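PDB 4DA2: sugar fermentation stimulation protein homolog from Pyrococcus furiosus, which probably binds DNA and joins an OB-fold domain to a nuclease-like PD-(D/E)xK domain that holds calcium ions. Local coordinates for residues L25-K29 / E30-R34; G41-N44 / E45-P49; L96-E99 / L100-C103; A195-L198 / K199-L202. The protein carries 1 engineered substitution. All blocks are in the same frame, centred on the assembly; numbering follows the deposited sequence.

Contact 1. Residues L25-K29 / E30-R34; sequences LVRIK and ERIER
The side chain of Arg27 bends back over Ile32, its partner on the next strand, and lays one face of the guanidinium on the isoleucine: Ile32 CG1 lies 3.7 Å from Arg27 CZ, and Ile32 CD1 touches Arg27 NH2. Arg27 CG stands anti to the backbone N (chi1 152°), and further bends along the chain turn the head across the hairpin, where the carbonyl oxygen of Glu30 lies at the guanidinium edge, 2.9 Å from Arg27 NH1. On the same face of the ribbon, Leu25 CB approaches Ile32 CG2 at 4.3 Å.

The two strands form an antiparallel beta hairpin closed by a type II' turn from Ile28 to Arg31, with Lys29 at positive phi (59°), as the second residue of such a turn requires. Val26 and Glu33 are a hydrogen-bonded pair; the bond from Glu33 N to Val26 O is short, 2.7 Å, and almost straight. At the turn Ile28 and Arg31 exchange a second pair of bonds. The carbonyl oxygen of Ile28 takes Arg31 N at 3.0 Å, from above the carbonyl plane, and also a water at 2.8 Å, which in turn accepts from Arg31 NH2. Arg31 NE and Glu33 OE2 form a long ion pair, 3.9 Å; the oxygen lies well out of the guanidinium plane, so no N-H points at it and any attraction is probably of charges alone.

Within the OB domain strand 23-28 also pairs antiparallel with strand 11-18, where Val26 and Ile28 pack on Cys13 and Ile32 touches Leu16, while Ile28 and Glu33 meet Tyr65 of strand 65-72.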
# COMPACT_ATOMS: atom_id res chain seq x y z
N LEU A 25 -13.14 10.56 12.16
CA LEU A 25 -13.71 11.92 12.12
C LEU A 25 -12.60 12.93 11.88
O LEU A 25 -11.54 12.87 12.51
CB LEU A 25 -14.45 12.24 13.42
CG LEU A 25 -15.64 11.35 13.78
CD1 LEU A 25 -16.20 11.67 15.15
CD2 LEU A 25 -16.74 11.47 12.68
N VAL A 26 -12.87 13.88 10.97
CA VAL A 26 -11.95 14.94 10.62
C VAL A 26 -12.70 16.27 10.60
O VAL A 26 -13.92 16.31 10.43
CB VAL A 26 -11.29 14.70 9.21
CG1 VAL A 26 -10.59 13.33 9.17
CG2 VAL A 26 -12.29 14.82 8.11
N ARG A 27 -11.95 17.36 10.73
CA ARG A 27 -12.49 18.69 10.56
C ARG A 27 -12.06 19.21 9.20
O ARG A 27 -10.88 19.25 8.89
CB ARG A 27 -12.00 19.60 11.69
CG ARG A 27 -11.88 21.09 11.36
CD ARG A 27 -12.95 21.92 12.05
NE ARG A 27 -13.20 21.49 13.43
CZ ARG A 27 -14.42 21.44 13.96
NH1 ARG A 27 -15.47 21.75 13.21
NH2 ARG A 27 -14.60 21.02 15.21
N ILE A 28 -13.04 19.59 8.39
CA ILE A 28 -12.84 20.27 7.13
C ILE A 28 -13.56 21.61 7.22
O ILE A 28 -14.79 21.65 7.18
CB ILE A 28 -13.37 19.47 5.93
CG1 ILE A 28 -12.67 18.10 5.81
CG2 ILE A 28 -13.22 20.28 4.67
CD1 ILE A 28 -13.40 17.08 4.91
N LYS A 29 -12.80 22.69 7.36
CA LYS A 29 -13.36 24.03 7.53
C LYS A 29 -14.24 24.07 8.79
O LYS A 29 -13.81 23.72 9.88
CB LYS A 29 -14.14 24.48 6.29
CG LYS A 29 -13.36 24.45 4.97
CD LYS A 29 -12.54 25.71 4.78
CE LYS A 29 -11.71 25.65 3.51
NZ LYS A 29 -12.52 25.73 2.27
N GLU A 30 -15.50 24.49 8.64
CA GLU A 30 -16.37 24.61 9.81
C GLU A 30 -16.88 23.24 10.29
O GLU A 30 -17.36 23.10 11.42
CB GLU A 30 -17.55 25.52 9.51
CG GLU A 30 -17.16 26.97 9.21
CD GLU A 30 -16.71 27.21 7.78
OE1 GLU A 30 -17.05 26.41 6.88
OE2 GLU A 30 -16.01 28.22 7.55
N ARG A 31 -16.75 22.24 9.41
CA ARG A 31 -17.50 20.97 9.59
C ARG A 31 -16.69 19.83 10.22
O ARG A 31 -15.50 19.69 9.95
CB ARG A 31 -18.08 20.51 8.24
CG ARG A 31 -19.13 21.45 7.70
CD ARG A 31 -19.68 21.01 6.35
NE ARG A 31 -18.87 21.42 5.22
CZ ARG A 31 -19.28 21.38 3.95
NH1 ARG A 31 -20.50 20.96 3.64
NH2 ARG A 31 -18.46 21.76 2.99
N ILE A 32 -17.34 19.05 11.09
CA ILE A 32 -16.84 17.73 11.47
C ILE A 32 -17.43 16.69 10.52
O ILE A 32 -18.66 16.58 10.39
CB ILE A 32 -17.11 17.38 12.95
CG1 ILE A 32 -16.44 18.40 13.87
CG2 ILE A 32 -16.59 15.96 13.26
CD1 ILE A 32 -16.73 18.19 15.37
N GLU A 33 -16.57 15.93 9.84
CA GLU A 33 -17.05 15.01 8.81
C GLU A 33 -16.57 13.59 9.04
O GLU A 33 -15.45 13.37 9.47
CB GLU A 33 -16.55 15.45 7.43
CG GLU A 33 -17.12 16.76 6.94
CD GLU A 33 -18.54 16.62 6.45
OE1 GLU A 33 -19.07 15.48 6.43
OE2 GLU A 33 -19.13 17.65 6.09
N ARG A 34 -17.43 12.63 8.71
CA ARG A 34 -17.07 11.21 8.68
C ARG A 34 -16.22 10.91 7.44
O ARG A 34 -16.61 11.26 6.33
CB ARG A 34 -18.33 10.35 8.72
CG ARG A 34 -18.15 8.97 9.29
CD ARG A 34 -19.48 8.24 9.37
NE ARG A 34 -19.36 6.86 9.79
CZ ARG A 34 -20.17 5.89 9.38
NH1 ARG A 34 -21.13 6.16 8.51
NH2 ARG A 34 -19.99 4.65 9.81
O HOH W 1 -16.03 21.89 4.63

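Contact 2. Residues G41-N44 / E45-P49; sequences GRLN and EFMIP
A compact turn in the OB-domain loop between strands 31-36 and 52-57 is built round one carbonyl, that of Leu43. Its oxygen accepts two backbone N-H groups: Met47 N at 2.9 Å, nearly in line with the C=O bond, and Phe46 N at 3.0 Å, from well above the carbonyl plane. Two donors at such different angles share one acceptor without competing for the same direction, and together they fold 43-47 into a single helical coil. Met47 then kinks the chain as the centre of an inverse gamma turn, with a weak bond from Ile48 N to Phe46 O.

The methionine side chain follows this coil back to Leu43. Its CG sits 3.7 Å from Leu43 CB, and because the chain bends at chi2 (-85°) the terminal CE curls over the same leucine, 3.8 Å from CB and 3.9 Å from CD2. Ile48 CD1 rests 3.4 Å from the carbonyl oxygen of Asn44.

Asp147 accepts hydrogen bonds from Arg42 N and Leu43 N, fixing the start of the coil. Leu43 packs on Val136 of strand 127-139 and Met47 on Phe15 of strand 11-18, while the ring of Phe46 meets that of Phe70 on strand 65-72.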
# COMPACT_ATOMS: atom_id res chain seq x y z
N GLY A 41 -4.21 -1.32 9.19
CA GLY A 41 -3.13 -1.03 10.14
C GLY A 41 -3.53 -0.12 11.29
O GLY A 41 -4.58 0.54 11.25
N ARG A 42 -2.70 -0.07 12.33
CA ARG A 42 -3.00 0.80 13.46
C ARG A 42 -2.78 2.25 13.09
O ARG A 42 -3.51 3.12 13.56
CB ARG A 42 -2.16 0.45 14.70
CG ARG A 42 -2.29 -0.99 15.10
CD ARG A 42 -2.08 -1.23 16.58
NE ARG A 42 -2.23 -2.66 16.82
CZ ARG A 42 -2.38 -3.23 18.01
NH1 ARG A 42 -2.40 -2.50 19.12
NH2 ARG A 42 -2.51 -4.55 18.08
N LEU A 43 -1.79 2.49 12.23
CA LEU A 43 -1.41 3.85 11.83
C LEU A 43 -1.30 4.78 13.05
O LEU A 43 -1.69 5.94 12.99
CB LEU A 43 -2.38 4.43 10.79
CG LEU A 43 -2.51 3.91 9.36
CD1 LEU A 43 -1.24 3.24 8.87
CD2 LEU A 43 -3.70 2.98 9.25
N ASN A 44 -0.77 4.25 14.15
CA ASN A 44 -0.62 5.02 15.40
C ASN A 44 0.17 6.32 15.27
O ASN A 44 -0.14 7.30 15.95
CB ASN A 44 -0.01 4.15 16.50
CG ASN A 44 -1.07 3.46 17.36
OD1 ASN A 44 -2.16 4.00 17.58
ND2 ASN A 44 -0.74 2.28 17.85
N GLU A 45 1.19 6.34 14.42
CA GLU A 45 1.96 7.56 14.25
C GLU A 45 1.25 8.67 13.43
O GLU A 45 1.59 9.85 13.54
CB GLU A 45 3.39 7.26 13.78
CG GLU A 45 4.16 6.49 14.86
CD GLU A 45 5.53 6.00 14.41
OE1 GLU A 45 6.16 6.64 13.54
OE2 GLU A 45 5.99 4.98 14.96
N PHE A 46 0.23 8.28 12.67
CA PHE A 46 -0.52 9.22 11.83
C PHE A 46 -1.82 9.66 12.48
O PHE A 46 -2.19 10.83 12.36
CB PHE A 46 -0.87 8.63 10.45
CG PHE A 46 0.32 8.55 9.51
CD1 PHE A 46 1.04 9.71 9.18
CD2 PHE A 46 0.72 7.33 8.97
CE1 PHE A 46 2.14 9.64 8.32
CE2 PHE A 46 1.82 7.25 8.12
CZ PHE A 46 2.53 8.41 7.79
N MET A 47 -2.53 8.71 13.11
CA MET A 47 -3.88 8.91 13.66
C MET A 47 -3.80 9.58 15.01
O MET A 47 -4.13 8.96 16.02
CB MET A 47 -4.60 7.56 13.84
CG MET A 47 -4.64 6.69 12.60
SD MET A 47 -6.03 7.15 11.57
CE MET A 47 -5.67 6.28 10.04
N ILE A 48 -3.34 10.84 15.01
CA ILE A 48 -3.13 11.62 16.23
C ILE A 48 -3.99 12.87 16.12
O ILE A 48 -3.93 13.59 15.12
CB ILE A 48 -1.62 12.01 16.40
CG1 ILE A 48 -0.72 10.76 16.48
CG2 ILE A 48 -1.40 12.97 17.61
CD1 ILE A 48 -0.72 10.06 17.81
N PRO A 49 -4.83 13.14 17.15
CA PRO A 49 -5.66 14.35 17.11
C PRO A 49 -4.83 15.61 16.82
O PRO A 49 -3.78 15.83 17.45
CB PRO A 49 -6.30 14.39 18.51
CG PRO A 49 -6.36 12.94 18.93
CD PRO A 49 -5.11 12.30 18.34

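Contact 3. Residues L96-E99 / L100-C103; sequences LLPE and LEGC
Two successive i to i+3 backbone bonds, Leu100 N to Leu97 O at 2.8 Å and Glu101 N to Pro98 O at 3.2 Å, wind the chain round a short 3-10 segment that includes Pro98 and Glu99. A type II beta turn follows from Leu100 to Cys103, closed by Cys103 N on Leu100 O, with Gly102 at the positive phi (74°) that its third position favours. These turns link helix 81-93 to strand 104-108 of the PD-(D/E)xK domain.

Leu97 and Leu100 lie alongside each other and point the same way; the leading methyls, Leu97 CD2 and Leu100 CD1, meet at 3.9 Å. Leu97 packs on Ile91 and Leu100 on Ile92, so the pair presses against the preceding helix. Glu99 runs beside Leu100 too, with its CG 4.0 Å from Leu100 CG. Glu99 CG lies between the backbone N and the carbonyl carbon (chi1 60°), and the extended chain beyond it delivers the carboxylate to Arg209, with which OE2 forms a salt bridge.

Cys103, the last residue of the turn, is disulfide-bonded to Cys123, just after strand 115-122, which pairs with 104-108. The extended Glu101 side chain reaches back along Pro98, bringing OE2 to 3.2 Å from Pro98 CA.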
# COMPACT_ATOMS: atom_id res chain seq x y z
N LEU A 96 6.43 0.51 -16.07
CA LEU A 96 7.56 1.19 -15.46
C LEU A 96 8.49 0.27 -14.67
O LEU A 96 9.56 0.69 -14.22
CB LEU A 96 7.09 2.37 -14.61
CG LEU A 96 6.30 3.47 -15.33
CD1 LEU A 96 6.04 4.62 -14.38
CD2 LEU A 96 7.00 3.97 -16.64
N LEU A 97 8.06 -0.98 -14.49
CA LEU A 97 8.89 -2.05 -13.96
C LEU A 97 9.35 -2.91 -15.15
O LEU A 97 8.55 -3.63 -15.76
CB LEU A 97 8.08 -2.87 -12.93
CG LEU A 97 8.44 -2.68 -11.45
CD1 LEU A 97 8.28 -1.24 -11.03
CD2 LEU A 97 7.64 -3.62 -10.52
N PRO A 98 10.65 -2.79 -15.52
CA PRO A 98 11.16 -3.49 -16.71
C PRO A 98 10.80 -4.97 -16.75
O PRO A 98 10.48 -5.49 -17.82
CB PRO A 98 12.68 -3.32 -16.58
CG PRO A 98 12.83 -2.03 -15.83
CD PRO A 98 11.70 -2.01 -14.84
N GLU A 99 10.81 -5.64 -15.59
CA GLU A 99 10.54 -7.09 -15.56
C GLU A 99 9.08 -7.41 -15.92
O GLU A 99 8.77 -8.54 -16.32
CB GLU A 99 10.88 -7.69 -14.21
CG GLU A 99 10.08 -7.07 -13.06
CD GLU A 99 10.51 -7.60 -11.71
OE1 GLU A 99 10.76 -8.82 -11.64
OE2 GLU A 99 10.60 -6.81 -10.74
N LEU A 100 8.20 -6.42 -15.79
CA LEU A 100 6.77 -6.62 -16.11
C LEU A 100 6.33 -5.93 -17.43
O LEU A 100 5.14 -5.73 -17.69
CB LEU A 100 5.88 -6.19 -14.92
CG LEU A 100 6.09 -7.05 -13.65
CD1 LEU A 100 5.53 -6.36 -12.42
CD2 LEU A 100 5.51 -8.48 -13.79
N GLU A 101 7.30 -5.58 -18.27
CA GLU A 101 7.00 -5.06 -19.60
C GLU A 101 6.23 -6.06 -20.43
O GLU A 101 6.53 -7.25 -20.43
CB GLU A 101 8.27 -4.62 -20.35
CG GLU A 101 8.79 -3.26 -19.88
CD GLU A 101 10.20 -2.96 -20.37
OE1 GLU A 101 10.61 -3.49 -21.43
OE2 GLU A 101 10.91 -2.20 -19.66
N GLY A 102 5.22 -5.56 -21.13
CA GLY A 102 4.37 -6.43 -21.94
C GLY A 102 3.43 -7.27 -21.10
O GLY A 102 2.81 -8.20 -21.62
N CYS A 103 3.32 -6.96 -19.81
CA CYS A 103 2.39 -7.66 -18.91
C CYS A 103 1.25 -6.74 -18.52
O CYS A 103 1.44 -5.53 -18.39
CB CYS A 103 3.09 -8.10 -17.62
SG CYS A 103 4.58 -9.03 -17.80

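Contact 4. Residues A195-L198 / K199-L202; sequences AELL and KEAL
Lys199 arches back along the preceding turn toward Ala195, its CG 3.6 Å from the carbonyl oxygen of Ala195 and its CB 3.4 Å from that of Glu196. The chain runs extended until chi4 (80°), where the bend brings NZ back to a water. This water accepts from Lys199 NZ at 3.2 Å and donates to Ala195 O at 2.8 Å, so it bridges the ammonium to a carbonyl that receives a weak bond from Lys199 N. Glu196 OE1 is 4.7 Å from Lys199 NZ, not in contact, though the opposite charges probably attract. One step round, Leu197 and Glu200 lie side by side, with Leu197 CD2 3.8 Å from Glu200 OE1.

These are i to i+3 and i to i+4 neighbours on helix 192-204 of the PD-(D/E)xK domain, whose backbone ladder includes the short bond from Ala201 N to Leu197 O, 2.8 Å. Ala201 CB lies near the carbonyl oxygens of Leu197 and Leu198.

Beyond the helix, Leu197 and Leu198 both pack on Ile157 of helix 151-165, and Leu198 also meets Pro186 of strand 183-186. Glu200 CG stands anti to its own amide nitrogen (chi1 -177°), and the extended side chain carries OE2 to Arg165, on the same neighbouring helix, for a salt bridge.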
# COMPACT_ATOMS: atom_id res chain seq x y z
N ALA A 195 7.71 -11.58 9.55
CA ALA A 195 9.15 -11.44 9.24
C ALA A 195 9.78 -12.82 8.91
O ALA A 195 10.53 -12.94 7.93
CB ALA A 195 9.88 -10.74 10.36
N GLU A 196 9.44 -13.84 9.70
CA GLU A 196 9.92 -15.22 9.43
C GLU A 196 9.40 -15.75 8.09
O GLU A 196 10.17 -16.33 7.32
CB GLU A 196 9.55 -16.16 10.60
CG GLU A 196 9.94 -17.63 10.40
CD GLU A 196 11.44 -17.90 10.42
OE1 GLU A 196 12.26 -16.95 10.51
OE2 GLU A 196 11.81 -19.09 10.35
N LEU A 197 8.10 -15.56 7.84
CA LEU A 197 7.47 -15.98 6.59
C LEU A 197 8.07 -15.29 5.35
O LEU A 197 8.17 -15.89 4.31
CB LEU A 197 5.94 -15.74 6.64
CG LEU A 197 5.07 -16.73 7.45
CD1 LEU A 197 3.63 -16.18 7.54
CD2 LEU A 197 5.11 -18.13 6.82
N LEU A 198 8.44 -14.01 5.46
CA LEU A 198 9.06 -13.30 4.31
C LEU A 198 10.43 -13.89 3.91
O LEU A 198 10.80 -13.94 2.72
CB LEU A 198 9.12 -11.77 4.55
CG LEU A 198 7.75 -11.06 4.51
CD1 LEU A 198 7.87 -9.65 5.08
CD2 LEU A 198 7.15 -11.05 3.10
N LYS A 199 11.19 -14.31 4.93
CA LYS A 199 12.46 -15.02 4.71
C LYS A 199 12.22 -16.32 3.98
O LYS A 199 12.93 -16.64 3.03
CB LYS A 199 13.18 -15.31 6.05
CG LYS A 199 13.75 -14.06 6.73
CD LYS A 199 14.62 -14.40 7.95
CE LYS A 199 15.04 -13.14 8.68
NZ LYS A 199 13.95 -12.63 9.58
N GLU A 200 11.19 -17.06 4.41
CA GLU A 200 10.80 -18.32 3.80
C GLU A 200 10.35 -18.10 2.35
O GLU A 200 10.71 -18.89 1.46
CB GLU A 200 9.68 -19.00 4.60
CG GLU A 200 9.27 -20.37 4.06
CD GLU A 200 8.24 -21.09 4.92
OE1 GLU A 200 7.88 -20.57 6.00
OE2 GLU A 200 7.78 -22.19 4.52
N ALA A 201 9.60 -17.02 2.12
CA ALA A 201 9.18 -16.62 0.77
C ALA A 201 10.36 -16.41 -0.18
O ALA A 201 10.36 -16.94 -1.30
CB ALA A 201 8.33 -15.33 0.82
N LEU A 202 11.34 -15.61 0.25
CA LEU A 202 12.57 -15.38 -0.53
C LEU A 202 13.21 -16.70 -0.93
O LEU A 202 13.52 -16.92 -2.10
CB LEU A 202 13.56 -14.55 0.28
CG LEU A 202 13.64 -13.04 0.12
CD1 LEU A 202 14.88 -12.54 0.89
CD2 LEU A 202 13.69 -12.64 -1.34
O HOH W 2 12.21 -10.71 7.76

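Overall arrangement
The four sites show how local contacts take on the character of their surroundings. Contacts 1 and 2 belong to the OB domain, with centres about 18 Å apart, and both are largely at the surface: one is held by strand pairing, the other by a carbonyl shared between two amides. Contacts 3 and 4 belong to the PD-(D/E)xK domain, about 25 Å apart centre to centre, and are partly buried, each combining leucines turned to a helix with a glutamate salt-bridged to an arginine remote in sequence. The centres of contacts 1 and 3 are about 42 Å apart, on opposite sides of the chain's centre. Contact 2 reaches into the other domain through Asp147 and strand 127-139.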